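Local coordinates for flagellar hook protein FlgE (PDB 5AY6) that builds the flagellar hook, a universal joint that probably passes motor torque to the filament, and is represented here by its third and D2 domains, at residues E91-Y99 against G107-A116; Y145-A156 against Y197-G205. All coordinates share one frame; numbering follows the deposited sequence.

Contact 1: residues E91-Y99 against G107-A116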
loop_
_atom_site.group_PDB
_atom_site.type_symbol
_atom_site.label_atom_id
_atom_site.label_comp_id
_atom_site.label_asym_id
_atom_site.label_seq_id
_atom_site.Cartn_x
_atom_site.Cartn_y
_atom_site.Cartn_z
ATOM N N GLU A 91 20.919 -1.468 8.068
ATOM C CA GLU A 91 21.028 -0.741 9.330
ATOM C C GLU A 91 19.908 0.276 9.481
ATOM O O GLU A 91 19.435 0.833 8.490
ATOM C CB GLU A 91 22.364 -0.006 9.428
ATOM C CG GLU A 91 23.594 -0.850 9.200
ATOM C CD GLU A 91 24.832 0.007 9.021
ATOM O OE1 GLU A 91 25.006 0.580 7.921
ATOM O OE2 GLU A 91 25.623 0.120 9.981
ATOM N N LEU A 92 19.503 0.537 10.721
ATOM C CA LEU A 92 18.566 1.623 10.988
ATOM C C LEU A 92 19.217 2.955 10.635
ATOM O O LEU A 92 20.354 3.222 11.029
ATOM C CB LEU A 92 18.118 1.623 12.451
ATOM C CG LEU A 92 17.059 2.678 12.783
ATOM C CD1 LEU A 92 15.739 2.341 12.106
ATOM C CD2 LEU A 92 16.868 2.831 14.284
ATOM N N VAL A 93 18.501 3.785 9.886
ATOM C CA VAL A 93 19.035 5.068 9.436
ATOM C C VAL A 93 18.319 6.229 10.123
ATOM O O VAL A 93 18.936 7.242 10.453
ATOM C CB VAL A 93 18.923 5.208 7.898
ATOM C CG1 VAL A 93 19.162 6.642 7.453
ATOM C CG2 VAL A 93 19.912 4.276 7.218
ATOM N N SER A 94 17.020 6.073 10.353
ATOM C CA SER A 94 16.254 7.106 11.044
ATOM C C SER A 94 14.980 6.541 11.662
ATOM O O SER A 94 14.407 5.569 11.160
ATOM C CB SER A 94 15.901 8.246 10.094
ATOM O OG SER A 94 14.822 7.883 9.254
ATOM N N SER A 95 14.551 7.165 12.758
ATOM C CA SER A 95 13.321 6.797 13.451
ATOM C C SER A 95 12.547 8.039 13.882
ATOM O O SER A 95 13.132 8.987 14.405
ATOM C CB SER A 95 13.623 5.933 14.679
ATOM O OG SER A 95 12.464 5.787 15.492
ATOM N N THR A 96 11.237 8.035 13.657
ATOM C CA THR A 96 10.378 9.093 14.174
ATOM C C THR A 96 9.444 8.548 15.247
ATOM O O THR A 96 8.457 9.194 15.604
ATOM C CB THR A 96 9.530 9.749 13.068
ATOM O OG1 THR A 96 8.597 8.794 12.542
ATOM C CG2 THR A 96 10.421 10.286 11.948
ATOM N N ILE A 97 9.749 7.357 15.752
ATOM C CA ILE A 97 8.932 6.757 16.803
ATOM C C ILE A 97 8.989 7.616 18.054
ATOM O O ILE A 97 10.066 7.949 18.550
ATOM C CB ILE A 97 9.386 5.322 17.147
ATOM C CG1 ILE A 97 9.448 4.457 15.889
ATOM C CG2 ILE A 97 8.438 4.688 18.160
ATOM C CD1 ILE A 97 9.971 3.051 16.150
ATOM N N ASP A 98 7.817 7.981 18.555
ATOM C CA ASP A 98 7.695 8.839 19.724
ATOM C C ASP A 98 6.387 8.464 20.415
ATOM O O ASP A 98 5.591 7.719 19.843
ATOM C CB ASP A 98 7.704 10.314 19.311
ATOM C CG ASP A 98 8.156 11.238 20.427
ATOM O OD1 ASP A 98 8.320 10.777 21.577
ATOM O OD2 ASP A 98 8.348 12.440 20.143
ATOM N N TYR A 99 6.156 8.961 21.627
ATOM C CA TYR A 99 4.929 8.607 22.340
ATOM C C TYR A 99 3.716 9.116 21.560
ATOM O O TYR A 99 3.811 10.114 20.846
ATOM C CB TYR A 99 4.945 9.144 23.782
ATOM C CG TYR A 99 4.791 10.646 23.955
ATOM C CD1 TYR A 99 3.532 11.238 24.005
ATOM C CD2 TYR A 99 5.903 11.465 24.119
ATOM C CE1 TYR A 99 3.384 12.606 24.182
ATOM C CE2 TYR A 99 5.765 12.835 24.300
ATOM C CZ TYR A 99 4.504 13.400 24.330
ATOM O OH TYR A 99 4.359 14.760 24.509
ATOM N N GLY A 107 12.234 11.862 17.393
ATOM C CA GLY A 107 12.732 10.508 17.243
ATOM C C GLY A 107 14.125 10.332 17.813
ATOM O O GLY A 107 14.768 11.295 18.222
ATOM N N SER A 108 14.588 9.088 17.833
ATOM C CA SER A 108 15.922 8.759 18.326
ATOM C C SER A 108 16.439 7.504 17.645
ATOM O O SER A 108 15.660 6.615 17.300
ATOM C CB SER A 108 15.908 8.564 19.846
ATOM O OG SER A 108 17.074 7.878 20.283
ATOM N N MET A 109 17.753 7.430 17.451
ATOM C CA MET A 109 18.369 6.241 16.873
ATOM C C MET A 109 18.385 5.070 17.853
ATOM O O MET A 109 18.540 3.920 17.444
ATOM C CB MET A 109 19.801 6.542 16.411
ATOM C CG MET A 109 19.889 7.560 15.292
ATOM S SD MET A 109 19.056 7.028 13.784
ATOM C CE MET A 109 19.954 5.520 13.414
ATOM N N THR A 110 18.222 5.353 19.143
ATOM C CA THR A 110 18.377 4.312 20.158
ATOM C C THR A 110 17.138 4.083 21.030
ATOM O O THR A 110 16.973 3.003 21.600
ATOM C CB THR A 110 19.567 4.626 21.086
ATOM O OG1 THR A 110 19.436 5.957 21.598
ATOM C CG2 THR A 110 20.884 4.506 20.326
ATOM N N THR A 111 16.280 5.093 21.146
ATOM C CA THR A 111 15.113 4.997 22.023
ATOM C C THR A 111 13.819 5.520 21.403
ATOM O O THR A 111 13.821 6.119 20.323
ATOM C CB THR A 111 15.328 5.779 23.345
ATOM O OG1 THR A 111 15.419 7.186 23.069
ATOM C CG2 THR A 111 16.584 5.313 24.067
ATOM N N THR A 112 12.713 5.268 22.099
ATOM C CA THR A 112 11.484 6.024 21.894
ATOM C C THR A 112 10.926 6.423 23.250
ATOM O O THR A 112 11.067 5.684 24.228
ATOM C CB THR A 112 10.406 5.235 21.118
ATOM O OG1 THR A 112 9.259 6.072 20.920
ATOM C CG2 THR A 112 9.976 3.988 21.885
ATOM N N ARG A 113 10.307 7.596 23.317
ATOM C CA ARG A 113 9.550 7.962 24.509
ATOM C C ARG A 113 8.301 7.093 24.565
ATOM O O ARG A 113 7.784 6.688 23.521
ATOM C CB ARG A 113 9.177 9.450 24.498
ATOM C CG ARG A 113 10.372 10.390 24.586
ATOM C CD ARG A 113 9.946 11.847 24.787
ATOM N NE ARG A 113 9.385 12.448 23.577
ATOM C CZ ARG A 113 9.033 13.727 23.473
ATOM N NH1 ARG A 113 9.187 14.543 24.506
ATOM N NH2 ARG A 113 8.530 14.195 22.336
ATOM N N ILE A 114 7.823 6.789 25.770
ATOM C CA ILE A 114 6.577 6.042 25.915
ATOM C C ILE A 114 5.521 6.854 26.666
ATOM O O ILE A 114 4.379 6.417 26.808
ATOM C CB ILE A 114 6.793 4.694 26.639
ATOM C CG1 ILE A 114 7.359 4.919 28.042
ATOM C CG2 ILE A 114 7.708 3.793 25.819
ATOM C CD1 ILE A 114 7.587 3.637 28.822
ATOM N N ASN A 115 5.905 8.032 27.146
ATOM C CA ASN A 115 4.946 8.980 27.711
ATOM C C ASN A 115 5.467 10.415 27.609
ATOM O O ASN A 115 6.641 10.634 27.307
ATOM C CB ASN A 115 4.610 8.625 29.169
ATOM C CG ASN A 115 5.825 8.624 30.078
ATOM O OD1 ASN A 115 6.677 9.508 30.008
ATOM N ND2 ASN A 115 5.902 7.626 30.956
ATOM N N ALA A 116 4.594 11.388 27.858
ATOM C CA ALA A 116 4.960 12.797 27.722
ATOM C C ALA A 116 5.973 13.216 28.782
ATOM O O ALA A 116 6.695 14.200 28.612
ATOM C CB ALA A 116 3.722 13.678 27.797
HETATM O O HOH W 1 12.611 6.962 18.094
HETATM O O HOH W 2 11.097 9.372 20.748
#
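Arg113 grips Asp98 side-on, with two nitrogens on two oxygens. NE bonds OD1 of Asp98 at 2.8 Å, and NH2 of Arg113 bonds OD2 of Asp98 almost straight, at 175°. Both oxygens use their syn lone pairs, so carboxylate and guanidinium lie nearly coplanar. CG of Asp98 stands anti to the backbone N (chi1 -156°), which brings the carboxylate back to the arginine although its CB points away. OD1 also accepts from Tyr99 N, from above the carboxylate plane, and OD2 accepts from Thr106 N.

One guanidinium face carries CE2 of Tyr99, 3.5 Å from Arg113 CZ. The tyrosine meets it with the rim of its ring, the planes 68° apart. One face of that ring takes a CH-pi contact from Ala116 CA, 3.7 Å from the Tyr99 centroid. A leucine in place of Arg113 would probably leave the Asp98 carboxylate without its charged mate and the Tyr99 rim less firmly held.

Met109 is bent at chi2 and chi3, which curls its end back over the strand. Its CE lies 3.3 Å from Leu92 O, and its SD comes equally close to Val93 O. Gly107 CA approaches Ser95 O at 3.2 Å in a CA-H...O contact; a CB there would clash with that oxygen. Water 1 joins Ser95 OG to Ser108 N, while Ser95 OG closes an ST turn with Ile97 N.

Strand 92-99 is an outermost strand of its five-stranded antiparallel sheet. Its sheet neighbour is strand 76-86, against which Val93 and Ser94 form a classic beta bulge at Ala84. Strand 111-113 pairs with 120-122 instead.

Contact 2: residues Y145-A156 against Y197-G205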
loop_
_atom_site.group_PDB
_atom_site.type_symbol
_atom_site.label_atom_id
_atom_site.label_comp_id
_atom_site.label_asym_id
_atom_site.label_seq_id
_atom_site.Cartn_x
_atom_site.Cartn_y
_atom_site.Cartn_z
ATOM N N TYR A 145 3.608 -5.963 2.439
ATOM C CA TYR A 145 3.133 -5.430 1.170
ATOM C C TYR A 145 4.002 -4.297 0.650
ATOM O O TYR A 145 4.416 -3.409 1.406
ATOM C CB TYR A 145 1.693 -4.927 1.318
ATOM C CG TYR A 145 1.164 -4.189 0.107
ATOM C CD1 TYR A 145 1.050 -2.803 0.107
ATOM C CD2 TYR A 145 0.777 -4.877 -1.034
ATOM C CE1 TYR A 145 0.564 -2.124 -1.000
ATOM C CE2 TYR A 145 0.286 -4.210 -2.141
ATOM C CZ TYR A 145 0.186 -2.838 -2.122
ATOM O OH TYR A 145 -0.295 -2.180 -3.230
ATOM N N ASP A 146 4.272 -4.342 -0.648
ATOM C CA ASP A 146 4.944 -3.255 -1.348
ATOM C C ASP A 146 4.348 -3.129 -2.739
ATOM O O ASP A 146 4.341 -4.096 -3.495
ATOM C CB ASP A 146 6.444 -3.499 -1.441
ATOM C CG ASP A 146 7.182 -2.300 -1.992
ATOM O OD1 ASP A 146 7.100 -2.062 -3.217
ATOM O OD2 ASP A 146 7.829 -1.590 -1.196
ATOM N N PRO A 147 3.849 -1.931 -3.087
ATOM C CA PRO A 147 3.166 -1.727 -4.369
ATOM C C PRO A 147 4.061 -2.010 -5.573
ATOM O O PRO A 147 3.552 -2.231 -6.674
ATOM C CB PRO A 147 2.755 -0.248 -4.325
ATOM C CG PRO A 147 3.611 0.373 -3.260
ATOM C CD PRO A 147 3.872 -0.710 -2.263
ATOM N N SER A 148 5.370 -2.025 -5.353
ATOM C CA SER A 148 6.329 -2.250 -6.426
ATOM C C SER A 148 6.936 -3.653 -6.433
ATOM O O SER A 148 7.012 -4.286 -7.484
ATOM C CB SER A 148 7.450 -1.214 -6.343
ATOM O OG SER A 148 8.530 -1.569 -7.185
ATOM N N THR A 149 7.364 -4.144 -5.272
ATOM C CA THR A 149 8.137 -5.385 -5.226
ATOM C C THR A 149 7.413 -6.559 -4.575
ATOM O O THR A 149 7.888 -7.691 -4.634
ATOM C CB THR A 149 9.472 -5.180 -4.481
ATOM O OG1 THR A 149 9.214 -4.711 -3.152
ATOM C CG2 THR A 149 10.344 -4.166 -5.215
ATOM N N TRP A 150 6.270 -6.298 -3.955
ATOM C CA TRP A 150 5.523 -7.354 -3.279
ATOM C C TRP A 150 4.043 -6.981 -3.264
ATOM O O TRP A 150 3.469 -6.690 -2.218
ATOM C CB TRP A 150 6.065 -7.555 -1.863
ATOM C CG TRP A 150 5.781 -8.898 -1.261
ATOM C CD1 TRP A 150 5.011 -9.160 -0.159
ATOM C CD2 TRP A 150 6.279 -10.162 -1.710
ATOM N NE1 TRP A 150 4.997 -10.509 0.097
ATOM C CE2 TRP A 150 5.769 -11.149 -0.840
ATOM C CE3 TRP A 150 7.105 -10.560 -2.766
ATOM C CZ2 TRP A 150 6.053 -12.503 -0.991
ATOM C CZ3 TRP A 150 7.390 -11.907 -2.917
ATOM C CH2 TRP A 150 6.864 -12.861 -2.036
ATOM N N SER A 151 3.434 -6.977 -4.443
ATOM C CA SER A 151 2.142 -6.322 -4.619
ATOM C C SER A 151 1.011 -7.289 -4.927
ATOM O O SER A 151 1.212 -8.502 -4.984
ATOM C CB SER A 151 2.237 -5.284 -5.735
ATOM O OG SER A 151 2.458 -5.917 -6.982
ATOM N N MET A 152 -0.187 -6.745 -5.112
ATOM C CA MET A 152 -1.330 -7.561 -5.487
ATOM C C MET A 152 -1.214 -7.989 -6.954
ATOM O O MET A 152 -1.723 -9.039 -7.343
ATOM C CB MET A 152 -2.636 -6.804 -5.231
ATOM C CG MET A 152 -2.847 -6.442 -3.766
ATOM S SD MET A 152 -4.370 -5.523 -3.459
ATOM C CE MET A 152 -3.733 -3.848 -3.422
ATOM N N SER A 153 -0.525 -7.192 -7.763
ATOM C CA SER A 153 -0.275 -7.581 -9.144
ATOM C C SER A 153 0.729 -8.733 -9.192
ATOM O O SER A 153 0.631 -9.617 -10.045
ATOM C CB SER A 153 0.223 -6.390 -9.967
ATOM O OG SER A 153 -0.787 -5.394 -10.068
ATOM N N ASP A 154 1.688 -8.733 -8.269
ATOM C CA ASP A 154 2.634 -9.851 -8.170
ATOM C C ASP A 154 1.878 -11.129 -7.831
ATOM O O ASP A 154 2.177 -12.205 -8.350
ATOM C CB ASP A 154 3.702 -9.582 -7.106
ATOM C CG ASP A 154 4.678 -8.499 -7.513
ATOM O OD1 ASP A 154 4.990 -8.391 -8.719
ATOM O OD2 ASP A 154 5.141 -7.754 -6.618
ATOM N N TYR A 155 0.888 -10.990 -6.958
ATOM C CA TYR A 155 0.077 -12.117 -6.516
ATOM C C TYR A 155 -0.761 -12.690 -7.657
ATOM O O TYR A 155 -0.875 -13.909 -7.803
ATOM C CB TYR A 155 -0.818 -11.689 -5.354
ATOM C CG TYR A 155 -1.850 -12.715 -4.964
ATOM C CD1 TYR A 155 -1.509 -13.804 -4.170
ATOM C CD2 TYR A 155 -3.171 -12.597 -5.383
ATOM C CE1 TYR A 155 -2.450 -14.747 -3.812
ATOM C CE2 TYR A 155 -4.119 -13.535 -5.028
ATOM C CZ TYR A 155 -3.748 -14.609 -4.243
ATOM O OH TYR A 155 -4.683 -15.550 -3.883
ATOM N N ALA A 156 -1.342 -11.809 -8.467
ATOM C CA ALA A 156 -2.137 -12.236 -9.608
ATOM C C ALA A 156 -1.294 -13.043 -10.592
ATOM O O ALA A 156 -1.776 -13.989 -11.214
ATOM C CB ALA A 156 -2.759 -11.027 -10.306
ATOM N N TYR A 197 -5.110 0.529 0.350
ATOM C CA TYR A 197 -4.066 0.504 -0.677
ATOM C C TYR A 197 -4.651 -0.111 -1.941
ATOM O O TYR A 197 -5.252 -1.187 -1.890
ATOM C CB TYR A 197 -2.839 -0.291 -0.214
ATOM C CG TYR A 197 -2.121 0.295 0.980
ATOM C CD1 TYR A 197 -2.282 1.632 1.324
ATOM C CD2 TYR A 197 -1.276 -0.485 1.759
ATOM C CE1 TYR A 197 -1.623 2.174 2.412
ATOM C CE2 TYR A 197 -0.617 0.048 2.852
ATOM C CZ TYR A 197 -0.791 1.378 3.172
ATOM O OH TYR A 197 -0.130 1.919 4.251
ATOM N N ALA A 198 -4.492 0.572 -3.071
ATOM C CA ALA A 198 -5.145 0.143 -4.303
ATOM C C ALA A 198 -4.178 -0.028 -5.464
ATOM O O ALA A 198 -3.161 0.659 -5.549
ATOM C CB ALA A 198 -6.234 1.134 -4.681
ATOM N N GLU A 199 -4.500 -0.966 -6.348
ATOM C CA GLU A 199 -3.791 -1.111 -7.611
ATOM C C GLU A 199 -4.786 -1.285 -8.743
ATOM O O GLU A 199 -5.813 -1.949 -8.588
ATOM C CB GLU A 199 -2.827 -2.306 -7.580
ATOM C CG GLU A 199 -1.775 -2.228 -6.490
ATOM C CD GLU A 199 -0.964 -3.505 -6.344
ATOM O OE1 GLU A 199 -0.696 -4.185 -7.362
ATOM O OE2 GLU A 199 -0.591 -3.824 -5.200
ATOM N N LEU A 200 -4.486 -0.666 -9.875
ATOM C CA LEU A 200 -5.167 -0.984 -11.115
ATOM C C LEU A 200 -4.239 -1.892 -11.909
ATOM O O LEU A 200 -3.034 -1.667 -11.940
ATOM C CB LEU A 200 -5.514 0.282 -11.896
ATOM C CG LEU A 200 -6.735 1.047 -11.374
ATOM C CD1 LEU A 200 -6.810 2.420 -12.022
ATOM C CD2 LEU A 200 -8.004 0.255 -11.637
ATOM N N ARG A 201 -4.789 -2.930 -12.526
ATOM C CA ARG A 201 -3.957 -3.900 -13.220
ATOM C C ARG A 201 -4.699 -4.568 -14.366
ATOM O O ARG A 201 -5.892 -4.851 -14.270
ATOM C CB ARG A 201 -3.450 -4.968 -12.238
ATOM C CG ARG A 201 -4.565 -5.763 -11.556
ATOM C CD ARG A 201 -4.034 -6.694 -10.463
ATOM N NE ARG A 201 -5.086 -7.563 -9.935
ATOM C CZ ARG A 201 -5.489 -8.683 -10.527
ATOM N NH1 ARG A 201 -4.932 -9.062 -11.669
ATOM N NH2 ARG A 201 -6.452 -9.423 -9.986
ATOM N N ALA A 202 -3.976 -4.806 -15.453
ATOM C CA ALA A 202 -4.464 -5.631 -16.545
ATOM C C ALA A 202 -4.094 -7.074 -16.247
ATOM O O ALA A 202 -3.369 -7.341 -15.292
ATOM C CB ALA A 202 -3.869 -5.184 -17.873
ATOM N N LYS A 203 -4.593 -7.998 -17.055
ATOM C CA LYS A 203 -4.210 -9.399 -16.925
ATOM C C LYS A 203 -2.705 -9.530 -17.146
ATOM O O LYS A 203 -2.158 -8.911 -18.064
ATOM C CB LYS A 203 -4.990 -10.263 -17.921
ATOM C CG LYS A 203 -4.588 -11.734 -17.938
ATOM C CD LYS A 203 -5.605 -12.586 -18.687
ATOM C CE LYS A 203 -5.199 -14.056 -18.688
ATOM N NZ LYS A 203 -6.310 -14.948 -19.121
ATOM N N PRO A 204 -2.020 -10.311 -16.292
ATOM C CA PRO A 204 -0.579 -10.494 -16.481
ATOM C C PRO A 204 -0.279 -10.956 -17.902
ATOM O O PRO A 204 -0.917 -11.887 -18.396
ATOM C CB PRO A 204 -0.224 -11.569 -15.448
ATOM C CG PRO A 204 -1.248 -11.390 -14.371
ATOM C CD PRO A 204 -2.517 -11.022 -15.099
ATOM N N GLY A 205 0.646 -10.278 -18.571
ATOM C CA GLY A 205 0.946 -10.594 -19.956
ATOM C C GLY A 205 0.179 -9.772 -20.982
ATOM O O GLY A 205 0.550 -9.748 -22.154
HETATM O O HOH W 3 -1.031 0.474 -3.424
#
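Glu199 reaches from its strand to the start of helix 152-157, and hydrogen bonds dominate there. Its OE2 accepts from Tyr145 OH at 2.6 Å on the anti side and from Met152 N on the syn side at 3.0 Å. The Met152 bond is fairly straight, 167° at the hydrogen. OE1 of Glu199 takes Ser153 N, and it takes Ser153 OG nearly along the C-O axis at 3.0 Å. The glutamate chain is extended beyond CG (chi2 172°), which carries the carboxylate across to these donors. Tyr145 meets OE2 at its ring edge, and the ring and carboxylate are nearly coplanar. Water 3 donates to both Tyr145 OH and Ala198 O.

The helix start has its own cap. Ser151 and Asp154 form a capping box, with Ser151 OG accepting from Asp154 N.

Among apolar contacts, the Tyr145 and Tyr197 rings are near parallel but slid apart, touching through CD1 of Tyr145 and CD2 of Tyr197 at 3.7 Å.

Two methyl groups rest on polar atoms. Met152 bends at chi3 (-98°), and its CE lies 3.4 Å from Tyr197 O. Ala156 CB sits over one face of the Arg201 guanidinium, 3.2 Å from Arg201 NH1. NH2 of Arg201 is salt-bridged to Glu168, and its NE bonds Ser186 OG.

Four donors from 145-156, plus Gln214 NE2 on OE1, satisfy a buried carboxylate. Two are backbone N-H groups of the first helical turn, so Glu199 ties the strand directly to the helix N terminus. The helix end and these bonds would probably favour the ionised form.

Overall arrangement
From the N terminus, strand 6-12 goes to a mixed sheet completed by strands near the C terminus. The chain then builds the five-stranded antiparallel sheet of strands 24-39 to 92-99. Contact 1 closes a short loop of seven residues, bringing 107-116 back against the last strand of that sheet, all within the FlgE third-domain range. Contact 2 opens later and closes a loop of 40 residues, which includes strands 167-174 and 180-189. It joins helix 152-157 to the middle strand of a second five-stranded sheet, in the FlaE D2 range. The contacts follow in series and neither nest nor cross. The centres of contacts 1 and 2 lie about 32 Å apart, their nearest atoms about 14 Å.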